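Local coordinates for uncharacterized protein (Bacillus cereus, PDB 5F2H) that is of unknown function but belongs to the alpha/beta hydrolase superfamily and is therefore probably a hydrolase, perhaps of the carboxylesterase type, at residues B[128-133]-B[198-203]; B[219-224]-B[245-250]; B[226-231]-B[251-256]; B[255-260]-B[284-289]. One frame throughout, in Å; residues are numbered along the deposited sequence.

Contact 1 (B[128-133]-B[198-203]); sequences KKEKLF and RGESVI
L132 O is the best-held polar atom here, gripped twice across the contact. I203 N donates to L132 O at 3.2 Å, and a CA-H contact adds a second hold, V202 CA to L132 O 3.4 Å. The straightest bond is L132 N to S201 O, 3.0 Å long at 172°. E200 N reaches E130 O at 3.2 Å. Together they start a parallel strand pair, with L132 beside V202 and F133 beside I203. On the F133 and I203 side, the ring crosses the isoleucine obliquely. F133 CE2 meets I203 CG2 at 3.7 Å, while I203 O lies over one ring face, toward the rim. CG of F133 is anti to its backbone N (chi1 -172°). At the loop end the E200 chain bends at chi2 and brings OE1 against the backbone of K129 and E130. The side chains of E130 and E200 cross at about a right angle, with their carboxylate planes 72° apart. Such like charges would probably raise each other's pKa slightly. S201 OG bonds to Y158 OH. The pair lies in the middle of the parallel sheet of an alpha/beta hydrolase fold, between strands 158-164 and 227-231. I308 and I311 of helix 300-313 pack on I203.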
loop_
_atom_site.group_PDB
_atom_site.type_symbol
_atom_site.label_atom_id
_atom_site.label_comp_id
_atom_site.label_asym_id
_atom_site.label_seq_id
_atom_site.Cartn_x
_atom_site.Cartn_y
_atom_site.Cartn_z
ATOM N N LYS B 128 1.656 6.496 2.385
ATOM C CA LYS B 128 1.576 5.894 1.055
ATOM C C LYS B 128 2.818 5.077 0.711
ATOM O O LYS B 128 3.803 5.576 0.153
ATOM C CB LYS B 128 1.208 6.893 -0.049
ATOM C CG LYS B 128 -0.233 7.358 0.067
ATOM C CD LYS B 128 -0.703 8.185 -1.119
ATOM C CE LYS B 128 -2.187 8.511 -0.977
ATOM N NZ LYS B 128 -2.729 9.275 -2.133
ATOM N N LYS B 129 2.738 3.799 1.072
ATOM C CA LYS B 129 3.809 2.840 0.830
ATOM C C LYS B 129 3.967 2.574 -0.667
ATOM O O LYS B 129 3.425 1.611 -1.196
ATOM C CB LYS B 129 3.516 1.520 1.554
ATOM C CG LYS B 129 3.496 1.590 3.077
ATOM C CD LYS B 129 3.345 0.198 3.694
ATOM C CE LYS B 129 4.551 -0.698 3.402
ATOM N NZ LYS B 129 4.402 -2.081 3.934
ATOM N N GLU B 130 4.712 3.440 -1.334
ATOM C CA GLU B 130 4.962 3.327 -2.778
ATOM C C GLU B 130 6.005 2.237 -3.108
ATOM O O GLU B 130 7.153 2.306 -2.656
ATOM C CB GLU B 130 5.423 4.689 -3.313
ATOM C CG GLU B 130 6.683 5.188 -2.612
ATOM C CD GLU B 130 7.088 6.599 -2.974
ATOM O OE1 GLU B 130 8.256 6.976 -2.693
ATOM O OE2 GLU B 130 6.241 7.333 -3.522
ATOM N N LYS B 131 5.603 1.236 -3.893
ATOM C CA LYS B 131 6.488 0.131 -4.285
ATOM C C LYS B 131 6.938 0.339 -5.736
ATOM O O LYS B 131 6.180 0.865 -6.548
ATOM C CB LYS B 131 5.757 -1.210 -4.119
ATOM C CG LYS B 131 5.253 -1.425 -2.692
ATOM C CD LYS B 131 4.431 -2.689 -2.426
ATOM C CE LYS B 131 5.235 -3.969 -2.564
ATOM N NZ LYS B 131 4.443 -5.193 -2.236
ATOM N N LEU B 132 8.167 -0.060 -6.063
ATOM C CA LEU B 132 8.675 0.119 -7.422
ATOM C C LEU B 132 9.139 -1.164 -8.033
ATOM O O LEU B 132 9.667 -2.019 -7.351
ATOM C CB LEU B 132 9.847 1.106 -7.441
ATOM C CG LEU B 132 10.538 1.323 -8.796
ATOM C CD1 LEU B 132 9.580 1.788 -9.882
ATOM C CD2 LEU B 132 11.648 2.344 -8.656
ATOM N N PHE B 133 8.913 -1.303 -9.332
ATOM C CA PHE B 133 9.336 -2.478 -10.060
ATOM C C PHE B 133 9.938 -1.977 -11.367
ATOM O O PHE B 133 9.294 -1.245 -12.111
ATOM C CB PHE B 133 8.172 -3.387 -10.376
ATOM C CG PHE B 133 8.587 -4.700 -10.951
ATOM C CD1 PHE B 133 9.163 -4.770 -12.203
ATOM C CD2 PHE B 133 8.338 -5.867 -10.273
ATOM C CE1 PHE B 133 9.509 -5.989 -12.756
ATOM C CE2 PHE B 133 8.692 -7.088 -10.804
ATOM C CZ PHE B 133 9.263 -7.157 -12.052
ATOM N N ARG B 198 11.243 8.260 -2.509
ATOM C CA ARG B 198 11.911 7.445 -1.493
ATOM C C ARG B 198 10.968 6.333 -1.039
ATOM O O ARG B 198 10.432 6.343 0.070
ATOM C CB ARG B 198 12.468 8.241 -0.311
ATOM C CG ARG B 198 13.300 7.385 0.645
ATOM C CD ARG B 198 14.531 6.829 -0.070
ATOM N NE ARG B 198 15.324 5.892 0.731
ATOM C CZ ARG B 198 15.154 4.568 0.750
ATOM N NH1 ARG B 198 14.202 3.984 0.028
ATOM N NH2 ARG B 198 15.938 3.814 1.513
ATOM N N GLY B 199 10.754 5.391 -1.950
ATOM C CA GLY B 199 9.890 4.245 -1.713
ATOM C C GLY B 199 10.457 3.153 -0.827
ATOM O O GLY B 199 11.632 3.179 -0.437
ATOM N N GLU B 200 9.583 2.194 -0.519
ATOM C CA GLU B 200 9.906 1.043 0.322
ATOM C C GLU B 200 10.484 -0.134 -0.472
ATOM O O GLU B 200 11.697 -0.197 -0.690
ATOM C CB GLU B 200 8.681 0.593 1.146
ATOM C CG GLU B 200 8.122 1.598 2.154
ATOM C CD GLU B 200 7.455 2.826 1.542
ATOM O OE1 GLU B 200 7.187 2.837 0.326
ATOM O OE2 GLU B 200 7.145 3.773 2.295
ATOM N N SER B 201 9.634 -1.047 -0.936
ATOM C CA SER B 201 10.105 -2.218 -1.672
ATOM C C SER B 201 10.486 -1.931 -3.120
ATOM O O SER B 201 9.815 -1.155 -3.796
ATOM C CB SER B 201 9.036 -3.318 -1.643
ATOM O OG SER B 201 9.458 -4.468 -2.368
ATOM N N VAL B 202 11.557 -2.580 -3.592
ATOM C CA VAL B 202 12.028 -2.430 -4.981
ATOM C C VAL B 202 12.489 -3.778 -5.572
ATOM O O VAL B 202 13.355 -4.453 -5.023
ATOM C CB VAL B 202 13.174 -1.421 -5.101
ATOM C CG1 VAL B 202 13.614 -1.291 -6.552
ATOM C CG2 VAL B 202 12.746 -0.071 -4.555
ATOM N N ILE B 203 11.890 -4.165 -6.690
ATOM C CA ILE B 203 12.221 -5.406 -7.362
ATOM C C ILE B 203 12.617 -5.057 -8.778
ATOM O O ILE B 203 11.907 -4.286 -9.429
ATOM C CB ILE B 203 10.983 -6.329 -7.447
ATOM C CG1 ILE B 203 10.478 -6.679 -6.042
ATOM C CG2 ILE B 203 11.298 -7.584 -8.258
ATOM C CD1 ILE B 203 9.249 -7.568 -6.020
#

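Contact 2 (B[219-224]-B[245-250]); sequences LHKDID and LEVLQD
A Schellman motif ends helix 209-219 in this alpha/beta hydrolase domain, and a short, weakly bonded helix at about 247-250 packs against that end. K221, with positive phi, is the C-prime residue of the motif. The contact is mainly apolar and small, about 233 Å² counting both sides. Its main bump is L219. The side chain leaves with CG anti to the carbonyl carbon (chi1 -59°), and its two methyls part to meet different neighbours. CD1 goes to L245, touching CD2 of that residue at 3.7 Å. CD2 settles between V247 and L248: it lies 4.1 Å from V247 CB and 3.9 Å from L248 CD2. The two leucine partners cross L219 obliquely, so branch tips meet branch tips. V247 is the bump from the other side. Its CB points toward 219-224, and its two methyls straddle the turn. CG1 comes up to the aliphatic part of K221, at CG, where the chains cross obliquely. The lysine then bends at chi3 and chi4. Behind the short helix, F273 and V276 of helix 267-279 touch L245, and L277 touches L248. L245 and L248 thus join L219 to that helix as shared contact partners. The other methyl of V247, CG2, rests 3.6 Å from the backbone oxygen of L219.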
loop_
_atom_site.group_PDB
_atom_site.type_symbol
_atom_site.label_atom_id
_atom_site.label_comp_id
_atom_site.label_asym_id
_atom_site.label_seq_id
_atom_site.Cartn_x
_atom_site.Cartn_y
_atom_site.Cartn_z
ATOM N N LEU B 219 25.039 -5.332 -8.539
ATOM C CA LEU B 219 26.329 -5.705 -7.986
ATOM C C LEU B 219 27.274 -4.541 -7.751
ATOM O O LEU B 219 28.132 -4.636 -6.881
ATOM C CB LEU B 219 26.990 -6.791 -8.830
ATOM C CG LEU B 219 26.149 -8.072 -8.941
ATOM C CD1 LEU B 219 26.889 -9.104 -9.777
ATOM C CD2 LEU B 219 25.777 -8.654 -7.582
ATOM N N HIS B 220 27.139 -3.464 -8.523
ATOM C CA HIS B 220 27.961 -2.273 -8.323
ATOM C C HIS B 220 27.254 -1.344 -7.345
ATOM O O HIS B 220 27.606 -0.167 -7.219
ATOM C CB HIS B 220 28.255 -1.568 -9.632
ATOM C CG HIS B 220 29.245 -2.286 -10.473
ATOM N ND1 HIS B 220 30.576 -1.927 -10.507
ATOM C CD2 HIS B 220 29.129 -3.382 -11.254
ATOM C CE1 HIS B 220 31.230 -2.749 -11.307
ATOM N NE2 HIS B 220 30.372 -3.638 -11.777
ATOM N N LYS B 221 26.293 -1.914 -6.614
ATOM C CA LYS B 221 25.496 -1.205 -5.623
ATOM C C LYS B 221 24.991 0.143 -6.134
ATOM O O LYS B 221 24.884 1.109 -5.386
ATOM C CB LYS B 221 26.251 -1.069 -4.286
ATOM C CG LYS B 221 26.625 -2.417 -3.660
ATOM C CD LYS B 221 27.062 -2.381 -2.191
ATOM C CE LYS B 221 28.273 -1.504 -1.897
ATOM N NZ LYS B 221 29.528 -2.016 -2.505
ATOM N N ASP B 222 24.685 0.203 -7.425
ATOM C CA ASP B 222 24.187 1.426 -8.030
ATOM C C ASP B 222 22.697 1.526 -7.850
ATOM O O ASP B 222 22.093 2.534 -8.217
ATOM C CB ASP B 222 24.571 1.505 -9.510
ATOM C CG ASP B 222 26.037 1.851 -9.718
ATOM O OD1 ASP B 222 26.680 2.361 -8.770
ATOM O OD2 ASP B 222 26.527 1.696 -10.854
ATOM N N ILE B 223 22.116 0.484 -7.260
ATOM C CA ILE B 223 20.696 0.419 -7.022
ATOM C C ILE B 223 20.367 -0.543 -5.902
ATOM O O ILE B 223 20.823 -1.669 -5.918
ATOM C CB ILE B 223 19.970 -0.063 -8.280
ATOM C CG1 ILE B 223 19.983 1.038 -9.318
ATOM C CG2 ILE B 223 18.517 -0.388 -7.976
ATOM C CD1 ILE B 223 19.170 0.693 -10.537
ATOM N N ASP B 224 19.558 -0.100 -4.950
ATOM C CA ASP B 224 19.166 -0.929 -3.833
ATOM C C ASP B 224 17.881 -1.664 -4.216
ATOM O O ASP B 224 16.855 -1.036 -4.498
ATOM C CB ASP B 224 18.963 -0.028 -2.616
ATOM C CG ASP B 224 18.878 -0.803 -1.312
ATOM O OD1 ASP B 224 19.146 -2.026 -1.315
ATOM O OD2 ASP B 224 18.595 -0.175 -0.269
ATOM N N LEU B 245 29.469 -11.177 -7.043
ATOM C CA LEU B 245 28.267 -11.907 -6.633
ATOM C C LEU B 245 28.141 -11.996 -5.104
ATOM O O LEU B 245 27.097 -12.356 -4.591
ATOM C CB LEU B 245 28.216 -13.293 -7.293
ATOM C CG LEU B 245 27.982 -13.285 -8.818
ATOM C CD1 LEU B 245 28.221 -14.649 -9.455
ATOM C CD2 LEU B 245 26.596 -12.761 -9.161
ATOM N N GLU B 246 29.220 -11.700 -4.386
ATOM C CA GLU B 246 29.208 -11.707 -2.924
ATOM C C GLU B 246 28.130 -10.754 -2.428
ATOM O O GLU B 246 27.412 -11.045 -1.480
ATOM C CB GLU B 246 30.558 -11.228 -2.383
ATOM C CG GLU B 246 30.607 -11.043 -0.868
ATOM C CD GLU B 246 31.959 -10.545 -0.375
ATOM O OE1 GLU B 246 32.958 -10.663 -1.121
ATOM O OE2 GLU B 246 32.034 -10.057 0.776
ATOM N N VAL B 247 28.035 -9.611 -3.095
ATOM C CA VAL B 247 27.073 -8.579 -2.751
ATOM C C VAL B 247 25.681 -9.147 -2.477
ATOM O O VAL B 247 24.925 -8.602 -1.679
ATOM C CB VAL B 247 27.004 -7.497 -3.852
ATOM C CG1 VAL B 247 25.931 -6.467 -3.532
ATOM C CG2 VAL B 247 28.352 -6.809 -4.016
ATOM N N LEU B 248 25.348 -10.258 -3.115
ATOM C CA LEU B 248 24.033 -10.869 -2.922
ATOM C C LEU B 248 23.825 -11.539 -1.551
ATOM O O LEU B 248 22.693 -11.668 -1.087
ATOM C CB LEU B 248 23.784 -11.893 -4.029
ATOM C CG LEU B 248 23.853 -11.368 -5.469
ATOM C CD1 LEU B 248 23.696 -12.526 -6.442
ATOM C CD2 LEU B 248 22.816 -10.290 -5.735
ATOM N N GLN B 249 24.910 -11.949 -0.904
ATOM C CA GLN B 249 24.831 -12.618 0.401
ATOM C C GLN B 249 25.067 -11.691 1.581
ATOM O O GLN B 249 24.828 -12.087 2.717
ATOM C CB GLN B 249 25.796 -13.816 0.464
ATOM C CG GLN B 249 27.249 -13.494 0.142
ATOM C CD GLN B 249 28.113 -14.733 0.058
ATOM O OE1 GLN B 249 27.730 -15.799 0.538
ATOM N NE2 GLN B 249 29.290 -14.598 -0.546
ATOM N N ASP B 250 25.505 -10.460 1.322
ATOM C CA ASP B 250 25.764 -9.503 2.409
ATOM C C ASP B 250 24.603 -8.506 2.536
ATOM O O ASP B 250 24.565 -7.741 3.492
ATOM C CB ASP B 250 27.164 -8.832 2.302
ATOM C CG ASP B 250 27.371 -8.085 1.005
ATOM O OD1 ASP B 250 26.448 -8.073 0.182
ATOM O OD2 ASP B 250 28.452 -7.512 0.787
#

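Contact 3 (B[226-231]-B[251-256]); sequences DGFIFM and KNIKGY
G255 CA lies over one face of the F228 ring, 3.6 Å from the ring centroid and 25° off its normal. This is a CH-pi contact. The ring gets there because CG of F228 sits in the crowded position between the backbone N and the carbonyl carbon (chi1 65°), which folds the ring back across the neighbouring strand. G255 has no side chain, so the ring can lie close on the backbone. At the ring edge, near its plane, I253 CG2 approaches F228 CD1 at 4.1 Å. The same methyl also touches G227 CA at 3.6 Å. Three backbone bonds set this register. F228 N donates to K254 O at 3.1 Å, Y256 N to F228 O at 3.0 Å, and F230 N to Y256 O at 3.1 Å. The middle one is the straightest, at 168°. Strands 227-231 and 254-260 run nearly parallel, and with the short helix 247-250 they form a beta-alpha-beta unit of the alpha/beta hydrolase sheet. On the face opposite F228, I229 and Y256 stand side by side. Both pack on A307 of helix 300-313, I229 also on I311, and Y256 OH is bonded to E306 OE2 of that helix. K254 NZ reaches S315 OG, and the lysine makes a cation-pi contact with Y310. On the F228 side, F230 packs against A211, A214 and L215 of helix 209-219.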
loop_
_atom_site.group_PDB
_atom_site.type_symbol
_atom_site.label_atom_id
_atom_site.label_comp_id
_atom_site.label_asym_id
_atom_site.label_seq_id
_atom_site.Cartn_x
_atom_site.Cartn_y
_atom_site.Cartn_z
ATOM N N ASP B 226 15.284 -5.258 -3.366
ATOM C CA ASP B 226 14.870 -6.304 -2.433
ATOM C C ASP B 226 14.868 -7.684 -3.085
ATOM O O ASP B 226 14.930 -8.686 -2.395
ATOM C CB ASP B 226 13.485 -5.999 -1.851
ATOM C CG ASP B 226 13.468 -4.720 -1.023
ATOM O OD1 ASP B 226 14.430 -3.919 -1.119
ATOM O OD2 ASP B 226 12.480 -4.509 -0.284
ATOM N N GLY B 227 14.707 -7.736 -4.402
ATOM C CA GLY B 227 14.706 -9.005 -5.129
ATOM C C GLY B 227 14.859 -8.782 -6.618
ATOM O O GLY B 227 14.819 -7.658 -7.077
ATOM N N PHE B 228 15.036 -9.842 -7.392
ATOM C CA PHE B 228 15.186 -9.668 -8.835
ATOM C C PHE B 228 14.524 -10.830 -9.542
ATOM O O PHE B 228 14.625 -11.979 -9.098
ATOM C CB PHE B 228 16.661 -9.564 -9.221
ATOM C CG PHE B 228 17.438 -10.819 -8.963
ATOM C CD1 PHE B 228 17.940 -11.097 -7.711
ATOM C CD2 PHE B 228 17.660 -11.715 -9.971
ATOM C CE1 PHE B 228 18.680 -12.251 -7.471
ATOM C CE2 PHE B 228 18.399 -12.875 -9.747
ATOM C CZ PHE B 228 18.912 -13.145 -8.493
ATOM N N ILE B 229 13.909 -10.543 -10.678
ATOM C CA ILE B 229 13.195 -11.579 -11.433
ATOM C C ILE B 229 13.671 -11.666 -12.877
ATOM O O ILE B 229 13.194 -10.912 -13.723
ATOM C CB ILE B 229 11.676 -11.283 -11.428
ATOM C CG1 ILE B 229 11.170 -11.055 -9.997
ATOM C CG2 ILE B 229 10.903 -12.417 -12.087
ATOM C CD1 ILE B 229 9.723 -10.645 -9.932
ATOM N N PHE B 230 14.568 -12.606 -13.176
ATOM C CA PHE B 230 15.078 -12.717 -14.532
ATOM C C PHE B 230 14.424 -13.779 -15.381
ATOM O O PHE B 230 14.077 -14.855 -14.900
ATOM C CB PHE B 230 16.576 -12.935 -14.551
ATOM C CG PHE B 230 17.350 -11.905 -13.787
ATOM C CD1 PHE B 230 17.032 -10.555 -13.883
ATOM C CD2 PHE B 230 18.555 -12.258 -13.188
ATOM C CE1 PHE B 230 17.811 -9.599 -13.240
ATOM C CE2 PHE B 230 19.338 -11.312 -12.561
ATOM C CZ PHE B 230 18.963 -9.983 -12.578
HETATM N N MSE B 231 14.268 -13.454 -16.661
HETATM C CA MSE B 231 13.648 -14.345 -17.638
HETATM C C MSE B 231 14.681 -14.545 -18.699
HETATM O O MSE B 231 15.145 -13.579 -19.328
HETATM C CB MSE B 231 12.394 -13.663 -18.195
HETATM C CG MSE B 231 11.707 -14.437 -19.321
HETATM SE SE MSE B 231 10.838 -16.085 -18.670
HETATM C CE MSE B 231 11.950 -17.339 -19.720
ATOM N N LYS B 251 23.645 -8.544 1.602
ATOM C CA LYS B 251 22.477 -7.641 1.650
ATOM C C LYS B 251 21.129 -8.378 1.676
ATOM O O LYS B 251 20.063 -7.754 1.671
ATOM C CB LYS B 251 22.495 -6.602 0.523
ATOM C CG LYS B 251 23.694 -5.662 0.547
ATOM C CD LYS B 251 23.864 -4.949 1.885
ATOM C CE LYS B 251 22.653 -4.141 2.331
ATOM N NZ LYS B 251 22.321 -3.000 1.440
ATOM N N ASN B 252 21.178 -9.706 1.720
ATOM C CA ASN B 252 19.973 -10.540 1.779
ATOM C C ASN B 252 18.944 -10.210 0.695
ATOM O O ASN B 252 17.921 -9.574 0.976
ATOM C CB ASN B 252 19.325 -10.390 3.164
ATOM C CG ASN B 252 20.287 -10.708 4.297
ATOM O OD1 ASN B 252 21.317 -11.343 4.081
ATOM N ND2 ASN B 252 19.958 -10.262 5.509
ATOM N N ILE B 253 19.227 -10.640 -0.535
ATOM C CA ILE B 253 18.344 -10.402 -1.669
ATOM C C ILE B 253 17.838 -11.739 -2.198
ATOM O O ILE B 253 18.609 -12.702 -2.290
ATOM C CB ILE B 253 19.084 -9.693 -2.818
ATOM C CG1 ILE B 253 19.754 -8.408 -2.328
ATOM C CG2 ILE B 253 18.129 -9.420 -3.969
ATOM C CD1 ILE B 253 20.521 -7.663 -3.396
ATOM N N LYS B 254 16.553 -11.802 -2.551
ATOM C CA LYS B 254 15.949 -13.039 -3.082
ATOM C C LYS B 254 15.879 -12.990 -4.607
ATOM O O LYS B 254 15.612 -11.945 -5.185
ATOM C CB LYS B 254 14.566 -13.274 -2.484
ATOM C CG LYS B 254 14.566 -13.428 -0.970
ATOM C CD LYS B 254 13.185 -13.776 -0.432
ATOM C CE LYS B 254 13.176 -13.868 1.090
ATOM N NZ LYS B 254 11.838 -14.224 1.641
ATOM N N GLY B 255 16.133 -14.119 -5.254
ATOM C CA GLY B 255 16.120 -14.185 -6.710
ATOM C C GLY B 255 15.164 -15.224 -7.261
ATOM O O GLY B 255 15.035 -16.324 -6.719
ATOM N N TYR B 256 14.459 -14.856 -8.324
ATOM C CA TYR B 256 13.519 -15.757 -8.950
ATOM C C TYR B 256 13.977 -15.734 -10.388
ATOM O O TYR B 256 13.964 -14.688 -11.025
ATOM C CB TYR B 256 12.092 -15.236 -8.813
ATOM C CG TYR B 256 11.015 -16.265 -9.133
ATOM C CD1 TYR B 256 10.661 -16.559 -10.446
ATOM C CD2 TYR B 256 10.317 -16.904 -8.110
ATOM C CE1 TYR B 256 9.665 -17.481 -10.729
ATOM C CE2 TYR B 256 9.320 -17.817 -8.384
ATOM C CZ TYR B 256 8.997 -18.100 -9.694
ATOM O OH TYR B 256 8.016 -19.023 -9.956
#

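Contact 4 (B[255-260]-B[284-289]); sequences GYVVCG and HEFKVV
Strands 255-260 and 284-289 run parallel, 9° apart, and a ladder of five backbone hydrogen bonds joins them. They are the two strands of a beta-alpha-beta unit around helix 267-279. Strand 284-289 is the outermost one at this end of the alpha/beta hydrolase sheet within the chain. The shortest rung is E285 N to G255 O at 2.8 Å. The V289 N bond to C259 O comes in 32° above the carbonyl plane. On the face with V257 and C259, the F286 ring presents its edge to the neighbouring strand. Its CG is anti to the backbone N (chi1 174°). F286 CD1 meets V257 CG1 at 3.9 Å, crossing it obliquely, and F286 CE1 meets C259 CB at 4.1 Å. Helix 267-279 backs this face, with T270 on V257 and F267 on C259 and V288. On the other face V258 CG1 touches V289 CG2 at 4.0 Å. K287 lies beside Y256 and points the same way, its CD 3.9 Å from Y256 OH. That hydroxyl is hydrogen-bonded to E306 OE2 of helix 300-313, whose L303 packs on both side chains. H284 ND1 is bonded to I282 O. At the edge of the F286 ring, near its plane, V257 O sits 3.4 Å from F286 CD1.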
loop_
_atom_site.group_PDB
_atom_site.type_symbol
_atom_site.label_atom_id
_atom_site.label_comp_id
_atom_site.label_asym_id
_atom_site.label_seq_id
_atom_site.Cartn_x
_atom_site.Cartn_y
_atom_site.Cartn_z
ATOM N N GLY B 255 16.133 -14.119 -5.254
ATOM C CA GLY B 255 16.120 -14.185 -6.710
ATOM C C GLY B 255 15.164 -15.224 -7.261
ATOM O O GLY B 255 15.035 -16.324 -6.719
ATOM N N TYR B 256 14.459 -14.856 -8.324
ATOM C CA TYR B 256 13.519 -15.757 -8.950
ATOM C C TYR B 256 13.977 -15.734 -10.388
ATOM O O TYR B 256 13.964 -14.688 -11.025
ATOM C CB TYR B 256 12.092 -15.236 -8.813
ATOM C CG TYR B 256 11.015 -16.265 -9.133
ATOM C CD1 TYR B 256 10.661 -16.559 -10.446
ATOM C CD2 TYR B 256 10.317 -16.904 -8.110
ATOM C CE1 TYR B 256 9.665 -17.481 -10.729
ATOM C CE2 TYR B 256 9.320 -17.817 -8.384
ATOM C CZ TYR B 256 8.997 -18.100 -9.694
ATOM O OH TYR B 256 8.016 -19.023 -9.956
ATOM N N VAL B 257 14.483 -16.865 -10.860
ATOM C CA VAL B 257 14.981 -16.981 -12.226
ATOM C C VAL B 257 14.158 -18.017 -12.980
ATOM O O VAL B 257 13.820 -19.075 -12.436
ATOM C CB VAL B 257 16.458 -17.395 -12.234
ATOM C CG1 VAL B 257 16.947 -17.581 -13.660
ATOM C CG2 VAL B 257 17.284 -16.358 -11.492
ATOM N N VAL B 258 13.852 -17.708 -14.234
ATOM C CA VAL B 258 13.073 -18.584 -15.049
ATOM C C VAL B 258 13.736 -18.694 -16.389
ATOM O O VAL B 258 14.235 -17.707 -16.900
ATOM C CB VAL B 258 11.655 -17.977 -15.275
ATOM C CG1 VAL B 258 10.816 -18.871 -16.194
ATOM C CG2 VAL B 258 10.922 -17.750 -13.952
ATOM N N CYS B 259 13.722 -19.879 -16.968
ATOM C CA CYS B 259 14.286 -20.080 -18.292
ATOM C C CYS B 259 13.725 -21.352 -18.886
ATOM O O CYS B 259 13.422 -22.314 -18.165
ATOM C CB CYS B 259 15.792 -20.157 -18.276
ATOM S SG CYS B 259 16.478 -20.368 -19.933
ATOM N N GLY B 260 13.564 -21.337 -20.202
ATOM C CA GLY B 260 13.029 -22.478 -20.928
ATOM C C GLY B 260 14.129 -23.422 -21.382
ATOM O O GLY B 260 15.173 -22.987 -21.882
ATOM N N HIS B 284 17.057 -18.208 -3.302
ATOM C CA HIS B 284 16.525 -17.995 -4.643
ATOM C C HIS B 284 15.673 -19.175 -5.071
ATOM O O HIS B 284 15.490 -20.127 -4.311
ATOM C CB HIS B 284 17.655 -17.839 -5.659
ATOM C CG HIS B 284 18.390 -19.111 -5.939
ATOM N ND1 HIS B 284 19.513 -19.498 -5.241
ATOM C CD2 HIS B 284 18.157 -20.090 -6.847
ATOM C CE1 HIS B 284 19.945 -20.655 -5.710
ATOM N NE2 HIS B 284 19.137 -21.037 -6.681
ATOM N N GLU B 285 15.168 -19.114 -6.298
ATOM C CA GLU B 285 14.352 -20.186 -6.837
ATOM C C GLU B 285 14.386 -20.181 -8.364
ATOM O O GLU B 285 13.962 -19.227 -9.002
ATOM C CB GLU B 285 12.931 -20.089 -6.294
ATOM C CG GLU B 285 12.012 -21.194 -6.775
ATOM C CD GLU B 285 10.682 -21.189 -6.057
ATOM O OE1 GLU B 285 10.641 -20.751 -4.884
ATOM O OE2 GLU B 285 9.694 -21.673 -6.649
ATOM N N PHE B 286 14.915 -21.258 -8.936
ATOM C CA PHE B 286 15.037 -21.407 -10.383
ATOM C C PHE B 286 13.950 -22.295 -10.914
ATOM O O PHE B 286 13.659 -23.347 -10.344
ATOM C CB PHE B 286 16.414 -21.953 -10.737
ATOM C CG PHE B 286 16.591 -22.285 -12.185
ATOM C CD1 PHE B 286 16.299 -21.347 -13.169
ATOM C CD2 PHE B 286 17.252 -23.448 -12.553
ATOM C CE1 PHE B 286 16.523 -21.629 -14.507
ATOM C CE2 PHE B 286 17.505 -23.729 -13.885
ATOM C CZ PHE B 286 17.136 -22.818 -14.866
ATOM N N LYS B 287 13.351 -21.869 -12.017
ATOM C CA LYS B 287 12.282 -22.626 -12.595
ATOM C C LYS B 287 12.485 -22.814 -14.079
ATOM O O LYS B 287 12.552 -21.864 -14.846
ATOM C CB LYS B 287 10.951 -21.947 -12.282
ATOM C CG LYS B 287 9.755 -22.788 -12.680
ATOM C CD LYS B 287 8.464 -22.252 -12.088
ATOM C CE LYS B 287 7.289 -23.147 -12.448
ATOM N NZ LYS B 287 7.483 -24.558 -12.013
ATOM N N VAL B 288 12.610 -24.068 -14.471
ATOM C CA VAL B 288 12.793 -24.412 -15.863
ATOM C C VAL B 288 11.419 -24.732 -16.432
ATOM O O VAL B 288 10.674 -25.528 -15.853
ATOM C CB VAL B 288 13.679 -25.656 -16.003
ATOM C CG1 VAL B 288 13.810 -26.062 -17.464
ATOM C CG2 VAL B 288 15.041 -25.389 -15.381
ATOM N N VAL B 289 11.061 -24.105 -17.542
ATOM C CA VAL B 289 9.773 -24.377 -18.138
ATOM C C VAL B 289 10.035 -25.291 -19.312
ATOM O O VAL B 289 10.811 -24.963 -20.203
ATOM C CB VAL B 289 9.038 -23.097 -18.568
ATOM C CG1 VAL B 289 7.675 -23.431 -19.171
ATOM C CG2 VAL B 289 8.863 -22.176 -17.368
#

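Overall arrangement
From the N terminus, contact 1 comes first: 128-133 pairs with 198-203 and closes a loop of 64 residues holding strand 158-164 and helix 179-195. It ends before the others begin. Contact 2 then joins the end of helix 209-219 to 245-250 across 20 residues. It crosses contact 3, which closes 19 residues with the short helix 247-250. L248 and I253 touch where the two meet. Contact 4 starts on the strand where contact 3 ends, sharing G255 and Y256, and closes 23 residues with helix 267-279. Contacts 1, 3 and 4 lie on one parallel sheet: V202 and D226 link 1 to 3. Contact 2 packs the helical layer beside it.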